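Local coordinates for protein hemoglobin chain d1 (Lumbricus terrestris, PDB 1X9F) that probably carries oxygen as a heme-containing globin chain, with carbon monoxide bound at its iron, at residues Ala84-Leu87 with Ala88-Val92; His62-Arg65 with Val66-Gly69; Arg48-Gly51 with Asp52-Tyr55. All coordinates share one frame; numbering follows the deposited sequence.

Interaction 1 (Ala84-Leu87 with Ala88-Val92). With HEM (protoporphyrin IX containing Fe), chain M.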
loop_
_atom_site.group_PDB
_atom_site.type_symbol
_atom_site.label_atom_id
_atom_site.label_comp_id
_atom_site.label_asym_id
_atom_site.label_seq_id
_atom_site.Cartn_x
_atom_site.Cartn_y
_atom_site.Cartn_z
ATOM N N ALA D 84 25.205 9.569 29.492
ATOM C CA ALA D 84 25.014 9.488 30.944
ATOM C C ALA D 84 24.188 10.671 31.462
ATOM O O ALA D 84 23.198 10.485 32.184
ATOM C CB ALA D 84 26.356 9.390 31.669
ATOM N N ALA D 85 24.575 11.879 31.062
ATOM C CA ALA D 85 23.848 13.085 31.456
ATOM C C ALA D 85 22.398 13.100 30.974
ATOM O O ALA D 85 21.493 13.440 31.745
ATOM C CB ALA D 85 24.583 14.330 30.971
ATOM N N GLN D 86 22.179 12.740 29.709
ATOM C CA GLN D 86 20.838 12.757 29.132
ATOM C C GLN D 86 19.952 11.730 29.814
ATOM O O GLN D 86 18.789 12.008 30.110
ATOM C CB GLN D 86 20.875 12.514 27.618
ATOM C CG GLN D 86 19.503 12.554 26.939
ATOM C CD GLN D 86 18.814 13.901 27.074
ATOM O OE1 GLN D 86 19.469 14.931 27.232
ATOM N NE2 GLN D 86 17.487 13.898 27.007
ATOM N N LEU D 87 20.494 10.545 30.068
ATOM C CA LEU D 87 19.702 9.506 30.712
ATOM C C LEU D 87 19.319 9.906 32.135
ATOM O O LEU D 87 18.190 9.661 32.565
ATOM C CB LEU D 87 20.424 8.157 30.688
ATOM C CG LEU D 87 20.673 7.502 29.322
ATOM C CD1 LEU D 87 21.383 6.170 29.513
ATOM C CD2 LEU D 87 19.385 7.315 28.519
ATOM N N ALA D 88 20.256 10.520 32.858
ATOM C CA ALA D 88 19.978 11.045 34.192
ATOM C C ALA D 88 18.832 12.065 34.139
ATOM O O ALA D 88 17.928 12.047 34.982
ATOM C CB ALA D 88 21.232 11.662 34.801
ATOM N N HIS D 89 18.880 12.931 33.124
ATOM C CA HIS D 89 17.901 13.996 32.914
ATOM C C HIS D 89 16.521 13.419 32.656
ATOM O O HIS D 89 15.528 13.891 33.210
ATOM C CB HIS D 89 18.335 14.856 31.726
ATOM C CG HIS D 89 17.451 16.035 31.459
ATOM N ND1 HIS D 89 17.773 17.308 31.875
ATOM C CD2 HIS D 89 16.284 16.144 30.780
ATOM C CE1 HIS D 89 16.831 18.147 31.484
ATOM N NE2 HIS D 89 15.915 17.467 30.819
ATOM N N LEU D 90 16.467 12.397 31.809
ATOM C CA LEU D 90 15.212 11.746 31.485
ATOM C C LEU D 90 14.659 11.023 32.698
ATOM O O LEU D 90 13.442 10.975 32.906
ATOM C CB LEU D 90 15.398 10.778 30.321
ATOM C CG LEU D 90 15.212 11.425 28.950
ATOM C CD1 LEU D 90 15.849 10.555 27.885
ATOM C CD2 LEU D 90 13.731 11.649 28.656
ATOM N N LYS D 91 15.565 10.471 33.500
ATOM C CA LYS D 91 15.167 9.782 34.710
ATOM C C LYS D 91 14.484 10.729 35.696
ATOM O O LYS D 91 13.413 10.402 36.214
ATOM C CB LYS D 91 16.354 9.083 35.365
ATOM C CG LYS D 91 15.922 8.111 36.437
ATOM C CD LYS D 91 17.083 7.361 37.027
ATOM C CE LYS D 91 16.590 6.457 38.142
ATOM N NZ LYS D 91 17.713 5.712 38.772
ATOM N N VAL D 92 15.090 11.892 35.945
ATOM C CA VAL D 92 14.474 12.920 36.793
ATOM C C VAL D 92 13.034 13.136 36.352
ATOM O O VAL D 92 12.116 13.208 37.176
ATOM C CB VAL D 92 15.209 14.282 36.697
ATOM C CG1 VAL D 92 14.473 15.368 37.491
ATOM C CG2 VAL D 92 16.648 14.159 37.176
HETATM C CHA HEM M . 16.033 24.367 28.856
HETATM C CHB HEM M . 14.359 24.413 24.254
HETATM C CHC HEM M . 15.267 29.203 24.004
HETATM C CHD HEM M . 16.735 29.222 28.687
HETATM C C1A HEM M . 15.489 23.922 27.558
HETATM C C2A HEM M . 15.150 22.590 27.307
HETATM C C3A HEM M . 14.654 22.573 25.934
HETATM C C4A HEM M . 14.788 23.985 25.578
HETATM C CMA HEM M . 14.123 21.425 25.102
HETATM C CAA HEM M . 15.259 21.384 28.200
HETATM C CBA HEM M . 13.953 21.222 28.976
HETATM C CGA HEM M . 14.176 20.029 29.865
HETATM O O1A HEM M . 14.022 18.886 29.385
HETATM O O2A HEM M . 14.520 20.233 31.046
HETATM C C1B HEM M . 14.446 25.780 23.770
HETATM C C2B HEM M . 14.063 26.106 22.474
HETATM C C3B HEM M . 14.317 27.438 22.498
HETATM C C4B HEM M . 14.851 27.828 23.694
HETATM C CMB HEM M . 13.479 25.262 21.350
HETATM C CAB HEM M . 14.148 28.258 21.465
HETATM C CBB HEM M . 14.037 28.983 20.300
HETATM C C1C HEM M . 15.764 29.656 25.314
HETATM C C2C HEM M . 16.076 30.986 25.575
HETATM C C3C HEM M . 16.485 30.950 26.885
HETATM C C4C HEM M . 16.382 29.646 27.320
HETATM C CMC HEM M . 15.990 32.185 24.658
HETATM C CAC HEM M . 16.910 32.119 27.698
HETATM C CBC HEM M . 18.192 32.502 27.806
HETATM C C1D HEM M . 16.665 27.834 29.186
HETATM C C2D HEM M . 17.041 27.505 30.487
HETATM C C3D HEM M . 16.855 26.140 30.572
HETATM C C4D HEM M . 16.354 25.757 29.236
HETATM C CMD HEM M . 17.533 28.438 31.569
HETATM C CAD HEM M . 17.079 25.229 31.751
HETATM C CBD HEM M . 18.442 24.572 31.648
HETATM C CGD HEM M . 18.515 23.583 32.786
HETATM O O1D HEM M . 18.830 23.995 33.932
HETATM O O2D HEM M . 18.239 22.386 32.531
HETATM N NA HEM M . 15.276 24.798 26.542
HETATM N NB HEM M . 14.949 26.790 24.547
HETATM N NC HEM M . 15.944 28.798 26.356
HETATM N ND HEM M . 16.251 26.802 28.393
HETATM FE FE HEM M . 15.633 26.794 26.459
#

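Interaction 2 (His62-Arg65 with Val66-Gly69). With HEM (protoporphyrin IX containing Fe), chain T; CMO (carbon monoxide), chain U.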
loop_
_atom_site.group_PDB
_atom_site.type_symbol
_atom_site.label_atom_id
_atom_site.label_comp_id
_atom_site.label_asym_id
_atom_site.label_seq_id
_atom_site.Cartn_x
_atom_site.Cartn_y
_atom_site.Cartn_z
ATOM N N HIS D 62 2.679 15.150 23.573
ATOM C CA HIS D 62 3.435 14.259 24.458
ATOM C C HIS D 62 4.158 13.163 23.660
ATOM O O HIS D 62 5.362 12.960 23.818
ATOM C CB HIS D 62 2.530 13.636 25.530
ATOM C CG HIS D 62 3.182 12.516 26.274
ATOM N ND1 HIS D 62 4.171 12.729 27.211
ATOM C CD2 HIS D 62 3.025 11.175 26.187
ATOM C CE1 HIS D 62 4.581 11.566 27.682
ATOM N NE2 HIS D 62 3.907 10.607 27.075
ATOM N N SER D 63 3.420 12.477 22.794
ATOM C CA SER D 63 3.979 11.449 21.914
ATOM C C SER D 63 5.229 11.936 21.166
ATOM O O SER D 63 6.265 11.267 21.166
ATOM C CB SER D 63 2.898 10.990 20.931
ATOM O OG SER D 63 3.445 10.279 19.837
ATOM N N GLN D 64 5.116 13.109 20.551
ATOM C CA GLN D 64 6.210 13.722 19.810
ATOM C C GLN D 64 7.395 14.050 20.705
ATOM O O GLN D 64 8.545 13.871 20.299
ATOM C CB GLN D 64 5.724 14.974 19.076
ATOM C CG GLN D 64 4.819 14.659 17.910
ATOM C CD GLN D 64 5.403 13.586 17.023
ATOM O OE1 GLN D 64 5.054 12.412 17.147
ATOM N NE2 GLN D 64 6.309 13.980 16.136
ATOM N N ARG D 65 7.110 14.517 21.920
ATOM C CA ARG D 65 8.159 14.784 22.908
ATOM C C ARG D 65 8.927 13.514 23.255
ATOM O O ARG D 65 10.145 13.563 23.453
ATOM C CB ARG D 65 7.591 15.430 24.179
ATOM C CG ARG D 65 7.243 16.900 24.008
ATOM C CD ARG D 65 7.036 17.661 25.309
ATOM N NE ARG D 65 5.832 17.240 26.029
ATOM C CZ ARG D 65 4.596 17.659 25.765
ATOM N NH1 ARG D 65 4.360 18.521 24.778
ATOM N NH2 ARG D 65 3.584 17.205 26.491
ATOM N N VAL D 66 8.225 12.383 23.309
ATOM C CA VAL D 66 8.854 11.095 23.603
ATOM C C VAL D 66 9.770 10.641 22.483
ATOM O O VAL D 66 10.912 10.271 22.736
ATOM C CB VAL D 66 7.807 10.004 23.810
ATOM C CG1 VAL D 66 8.483 8.644 24.060
ATOM C CG2 VAL D 66 6.890 10.390 24.939
ATOM N N LEU D 67 9.263 10.652 21.253
ATOM C CA LEU D 67 10.059 10.234 20.110
ATOM C C LEU D 67 11.281 11.132 19.931
ATOM O O LEU D 67 12.367 10.648 19.590
ATOM C CB LEU D 67 9.215 10.216 18.831
ATOM C CG LEU D 67 8.248 9.052 18.558
ATOM C CD1 LEU D 67 8.890 7.689 18.815
ATOM C CD2 LEU D 67 6.972 9.179 19.377
ATOM N N SER D 68 11.103 12.432 20.166
ATOM C CA SER D 68 12.221 13.375 20.072
ATOM C C SER D 68 13.256 13.042 21.142
ATOM O O SER D 68 14.458 13.186 20.922
ATOM C CB SER D 68 11.739 14.826 20.206
ATOM O OG SER D 68 12.846 15.735 20.177
ATOM N N GLY D 69 12.772 12.585 22.297
ATOM C CA GLY D 69 13.633 12.147 23.398
ATOM C C GLY D 69 14.425 10.905 23.036
ATOM O O GLY D 69 15.640 10.841 23.255
HETATM C CHA HEM T . 7.275 12.399 29.799
HETATM C CHB HEM T . 10.844 10.335 27.211
HETATM C CHC HEM T . 9.100 5.883 28.262
HETATM C CHD HEM T . 5.736 7.989 31.169
HETATM C C1A HEM T . 8.397 12.205 28.887
HETATM C C2A HEM T . 9.022 13.314 28.349
HETATM C C3A HEM T . 10.112 12.765 27.546
HETATM C C4A HEM T . 9.929 11.319 27.783
HETATM C CMA HEM T . 11.137 13.498 26.715
HETATM C CAA HEM T . 8.613 14.751 28.515
HETATM C CBA HEM T . 9.447 15.528 29.511
HETATM C CGA HEM T . 8.923 16.944 29.401
HETATM O O1A HEM T . 9.159 17.614 28.368
HETATM O O2A HEM T . 8.255 17.390 30.357
HETATM C C1B HEM T . 10.684 8.886 27.294
HETATM C C2B HEM T . 11.520 8.041 26.585
HETATM C C3B HEM T . 10.977 6.838 26.901
HETATM C C4B HEM T . 9.917 6.986 27.752
HETATM C CMB HEM T . 12.711 8.349 25.696
HETATM C CAB HEM T . 11.523 5.724 26.440
HETATM C CBB HEM T . 12.266 4.653 26.070
HETATM C C1C HEM T . 7.952 6.082 29.160
HETATM C C2C HEM T . 7.212 5.003 29.605
HETATM C C3C HEM T . 6.287 5.590 30.420
HETATM C C4C HEM T . 6.480 6.970 30.388
HETATM C CMC HEM T . 7.388 3.527 29.313
HETATM C CAC HEM T . 5.252 4.741 31.083
HETATM C CBC HEM T . 4.464 5.215 32.154
HETATM C C1D HEM T . 5.882 9.459 31.094
HETATM C C2D HEM T . 5.030 10.341 31.767
HETATM C C3D HEM T . 5.435 11.602 31.393
HETATM C C4D HEM T . 6.564 11.328 30.491
HETATM C CMD HEM T . 3.902 9.987 32.704
HETATM C CAD HEM T . 4.915 12.952 31.820
HETATM C CBD HEM T . 3.749 13.412 30.952
HETATM C CGD HEM T . 3.379 14.784 31.468
HETATM O O1D HEM T . 4.186 15.725 31.302
HETATM O O2D HEM T . 2.284 14.917 32.050
HETATM N NA HEM T . 8.913 10.984 28.614
HETATM N NB HEM T . 9.686 8.292 28.007
HETATM N NC HEM T . 7.557 7.298 29.634
HETATM N ND HEM T . 6.816 10.022 30.295
HETATM FE FE HEM T . 8.256 9.143 29.167
HETATM C C CMO U . 6.825 8.909 27.410
HETATM O O CMO U . 5.542 8.543 27.432
#

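Interaction 3 (Arg48-Gly51 with Asp52-Tyr55). With HEM (protoporphyrin IX containing Fe), chain T.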
loop_
_atom_site.group_PDB
_atom_site.type_symbol
_atom_site.label_atom_id
_atom_site.label_comp_id
_atom_site.label_asym_id
_atom_site.label_seq_id
_atom_site.Cartn_x
_atom_site.Cartn_y
_atom_site.Cartn_z
ATOM N N ARG D 48 -2.360 13.934 32.692
ATOM C CA ARG D 48 -2.133 15.336 32.353
ATOM C C ARG D 48 -2.033 15.571 30.839
ATOM O O ARG D 48 -2.146 16.706 30.376
ATOM C CB ARG D 48 -0.865 15.834 33.065
ATOM C CG ARG D 48 -0.840 17.321 33.433
ATOM C CD ARG D 48 -0.221 18.250 32.372
ATOM N NE ARG D 48 1.191 17.959 32.102
ATOM C CZ ARG D 48 1.892 18.454 31.080
ATOM N NH1 ARG D 48 1.329 19.279 30.205
ATOM N NH2 ARG D 48 3.171 18.120 30.933
ATOM N N VAL D 49 -1.839 14.505 30.064
ATOM C CA VAL D 49 -1.648 14.646 28.619
ATOM C C VAL D 49 -2.726 13.960 27.768
ATOM O O VAL D 49 -2.479 13.625 26.609
ATOM C CB VAL D 49 -0.229 14.177 28.174
ATOM C CG1 VAL D 49 0.856 15.061 28.788
ATOM C CG2 VAL D 49 0.007 12.700 28.517
ATOM N N ARG D 50 -3.915 13.769 28.341
ATOM C CA ARG D 50 -5.031 13.076 27.675
ATOM C C ARG D 50 -4.657 11.675 27.174
ATOM O O ARG D 50 -4.700 11.393 25.974
ATOM C CB ARG D 50 -5.633 13.929 26.544
ATOM C CG ARG D 50 -6.210 15.263 27.019
ATOM C CD ARG D 50 -7.083 15.986 25.991
ATOM N NE ARG D 50 -8.305 15.278 25.571
ATOM C CZ ARG D 50 -9.122 14.553 26.349
ATOM N NH1 ARG D 50 -8.896 14.401 27.654
ATOM N NH2 ARG D 50 -10.191 13.977 25.812
ATOM N N GLY D 51 -4.289 10.808 28.113
ATOM C CA GLY D 51 -3.953 9.422 27.804
ATOM C C GLY D 51 -5.183 8.618 27.435
ATOM O O GLY D 51 -5.075 7.529 26.871
ATOM N N ASP D 52 -6.357 9.166 27.751
ATOM C CA ASP D 52 -7.638 8.528 27.442
ATOM C C ASP D 52 -8.020 8.750 25.985
ATOM O O ASP D 52 -8.926 8.092 25.460
ATOM C CB ASP D 52 -8.732 9.113 28.336
ATOM C CG ASP D 52 -8.793 10.632 28.260
ATOM O OD1 ASP D 52 -7.917 11.292 28.858
ATOM O OD2 ASP D 52 -9.675 11.251 27.626
ATOM N N ASN D 53 -7.346 9.702 25.344
ATOM C CA ASN D 53 -7.579 10.018 23.944
ATOM C C ASN D 53 -6.258 10.293 23.238
ATOM O O ASN D 53 -5.796 11.435 23.178
ATOM C CB ASN D 53 -8.512 11.223 23.822
ATOM C CG ASN D 53 -8.861 11.548 22.386
ATOM O OD1 ASN D 53 -8.359 10.928 21.448
ATOM N ND2 ASN D 53 -9.731 12.531 22.205
ATOM N N ILE D 54 -5.653 9.243 22.703
ATOM C CA ILE D 54 -4.320 9.351 22.116
ATOM C C ILE D 54 -4.354 10.074 20.769
ATOM O O ILE D 54 -3.312 10.417 20.204
ATOM C CB ILE D 54 -3.687 7.960 21.983
ATOM C CG1 ILE D 54 -4.607 7.043 21.177
ATOM C CG2 ILE D 54 -3.429 7.362 23.372
ATOM C CD1 ILE D 54 -3.925 5.834 20.617
ATOM N N TYR D 55 -5.562 10.304 20.268
ATOM C CA TYR D 55 -5.760 11.023 19.019
ATOM C C TYR D 55 -5.915 12.515 19.242
ATOM O O TYR D 55 -6.111 13.268 18.283
ATOM C CB TYR D 55 -7.002 10.504 18.305
ATOM C CG TYR D 55 -6.875 9.080 17.879
ATOM C CD1 TYR D 55 -7.159 8.047 18.765
ATOM C CD2 TYR D 55 -6.456 8.757 16.594
ATOM C CE1 TYR D 55 -7.036 6.731 18.384
ATOM C CE2 TYR D 55 -6.329 7.441 16.199
ATOM C CZ TYR D 55 -6.621 6.433 17.100
ATOM O OH TYR D 55 -6.500 5.119 16.713
HETATM C CHA HEM T . 7.275 12.399 29.799
HETATM C CHB HEM T . 10.844 10.335 27.211
HETATM C CHC HEM T . 9.100 5.883 28.262
HETATM C CHD HEM T . 5.736 7.989 31.169
HETATM C C1A HEM T . 8.397 12.205 28.887
HETATM C C2A HEM T . 9.022 13.314 28.349
HETATM C C3A HEM T . 10.112 12.765 27.546
HETATM C C4A HEM T . 9.929 11.319 27.783
HETATM C CMA HEM T . 11.137 13.498 26.715
HETATM C CAA HEM T . 8.613 14.751 28.515
HETATM C CBA HEM T . 9.447 15.528 29.511
HETATM C CGA HEM T . 8.923 16.944 29.401
HETATM O O1A HEM T . 9.159 17.614 28.368
HETATM O O2A HEM T . 8.255 17.390 30.357
HETATM C C1B HEM T . 10.684 8.886 27.294
HETATM C C2B HEM T . 11.520 8.041 26.585
HETATM C C3B HEM T . 10.977 6.838 26.901
HETATM C C4B HEM T . 9.917 6.986 27.752
HETATM C CMB HEM T . 12.711 8.349 25.696
HETATM C CAB HEM T . 11.523 5.724 26.440
HETATM C CBB HEM T . 12.266 4.653 26.070
HETATM C C1C HEM T . 7.952 6.082 29.160
HETATM C C2C HEM T . 7.212 5.003 29.605
HETATM C C3C HEM T . 6.287 5.590 30.420
HETATM C C4C HEM T . 6.480 6.970 30.388
HETATM C CMC HEM T . 7.388 3.527 29.313
HETATM C CAC HEM T . 5.252 4.741 31.083
HETATM C CBC HEM T . 4.464 5.215 32.154
HETATM C C1D HEM T . 5.882 9.459 31.094
HETATM C C2D HEM T . 5.030 10.341 31.767
HETATM C C3D HEM T . 5.435 11.602 31.393
HETATM C C4D HEM T . 6.564 11.328 30.491
HETATM C CMD HEM T . 3.902 9.987 32.704
HETATM C CAD HEM T . 4.915 12.952 31.820
HETATM C CBD HEM T . 3.749 13.412 30.952
HETATM C CGD HEM T . 3.379 14.784 31.468
HETATM O O1D HEM T . 4.186 15.725 31.302
HETATM O O2D HEM T . 2.284 14.917 32.050
HETATM N NA HEM T . 8.913 10.984 28.614
HETATM N NB HEM T . 9.686 8.292 28.007
HETATM N NC HEM T . 7.557 7.298 29.634
HETATM N ND HEM T . 6.816 10.022 30.295
HETATM FE FE HEM T . 8.256 9.143 29.167
#

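Interaction 1 (Ala84-Leu87 with Ala88-Val92)
Gln-86 and Leu-90, one turn apart on helix 80-95, make the packed side of this contact. CG of Gln-86 swings away from its own backbone N (chi1 -178°) and the chain bends at the next bond, which carries amide NE2 across to the Leu-90 branch, 3.8 Å from CD1. Amide OE1 turns elsewhere, to a hydrogen bond with a basic side chain of another protein's chain. Beside them Leu-87 is buried against Ile-135 and Ile-139 of helix 125-139. Four backbone bonds from i+4 to i hold the turns, among them Leu-90 N to Gln-86 O at 2.9 Å. The solvent side is formed by Ala-84, Ala-88 and Lys-91, the lysine chain running out extended. Between the two sides His-89 sends NE2 to propionate oxygen O1A of a second heme, not the one of this chain, at 2.8 Å and 160°; the carboxylate lies at the ring edge. A leucine here would probably cost propionate oxygen O1A this N-H donor and weaken the tie to the neighbouring subunit. Leu-90 touches the chain's own heme, and its O accepts a hydrogen bond from ND1 of His-94, the axial ligand of that iron, which marks this as the proximal (F) helix of the globin fold.

Interaction 2 (His62-Arg65 with Val66-Gly69)
His-62 and Val-66, one turn apart on helix 57-75, the E helix of the globin fold, line the distal heme pocket with Trp-32 and Phe-46. The His-62 imidazole approaches the bound carbon monoxide with its edge: NE2 donates a hydrogen bond to ligand O at 2.7 Å, bent to 132° at the hydrogen. The adjoining CE1 lies 3.4 Å from C4D, at the edge of the imidazole, close to pyrrole D. With CG anti to the backbone N, chi1 168° sends the ring out from the helix toward the heme, with one face turned to Val-66. Methyl CG2 of the valine sits over that face, offset toward the ring rim and 3.9 Å from the centroid, a CH-pi contact. The other methyl, CG1, packs on the porphyrin, 3.9 Å from C1B. Phe-46 and Phe-59 also meet the histidine ring. Arg-65 lies toward the propionate side; its CD is 3.7 Å from O1A, its guanidinium has CA of His-62 over one face, and NH1 is hydrogen-bonded to a polar side chain of another protein's chain. The backbone is ordinary helix, with Val-66 N bonded to His-62 O at 3.0 Å and Gly-69 N to Arg-65 O. Leu-67 faces away from the heme, against Trp-14, Phe-18 and Phe-27. An N-H pointed at the outer ligand atom would be expected to polarise the bound diatomic, consistent with the stabilising role of distal histidines toward oxygen in other globins, while CG1 of Val-66 gives the ligand an apolar neighbour.

Interaction 3 (Arg48-Gly51 with Asp52-Tyr55)
Two torsions set Arg-50 against Asp-52: the arginine CG is anti to its carbonyl carbon (chi1 -61°) with the chain folded back at chi3, and the aspartate CG stands between its backbone N and carbonyl carbon (chi1 54°). The guanidinium and carboxylate thus meet in a salt bridge, NH1 to OD2 at 3.2 Å, while NH2 is almost as close to the same oxygen, at 3.3 Å. The two flat groups are steeply inclined, their planes 61° apart, so this is no coplanar two-pronged pairing. Asn-53 runs alongside Arg-50 in the same direction and puts its CB over one guanidinium face, 3.8 Å from NH2. The ion pair accompanies a type I turn from Arg-50 to Asn-53, whose backbone bond from Asn-53 N to Arg-50 O is 3.2 Å long. Before the turn, the chain meets the heme. Arg-48, bent at chi2 and chi3, lays its guanidinium edge along a propionate, with weak bonds from NH2 to O1D (2.6 Å) and from NE to O2D (3.2 Å). CG1 of Val-49 packs 3.6 Å from O2D and covers the centre of one face of that guanidinium. The positive charge would probably offset part of the propionate's negative charge; the heme also bonds to residues of another protein's chain. The segment belongs to the loop joining helix 21-38 to helix 57-75: Val-49 rests on Phe-59 and His-62 of the latter, Ile-54 packs on Leu-29 and Ile-36 of the former and on Phe-59, and Tyr-55 meets Phe-123 of a second copy of this protein edge-to-face.

Along the chain interaction 3 comes first, in the loop after helix 21-38, then interaction 2 on helix 57-75, then interaction 1 on helix 80-95, the next helix. All three are parts of one globin fold. Interactions 2 and 3 have centres 14 Å apart and touch: His-62 CB packs 3.9 Å from Val-49 CB, and both contacts reach the same heme. Interactions 1 and 2 are 15 Å apart between centres, their nearest atoms about 5 Å, without touching; 1 and 3 are 25 Å apart between centres. Interactions 2 and 3 therefore serve the distal face and propionate edge, whereas interaction 1, on the proximal helix, touches that heme through Leu-90 and reaches a second heme through His-89.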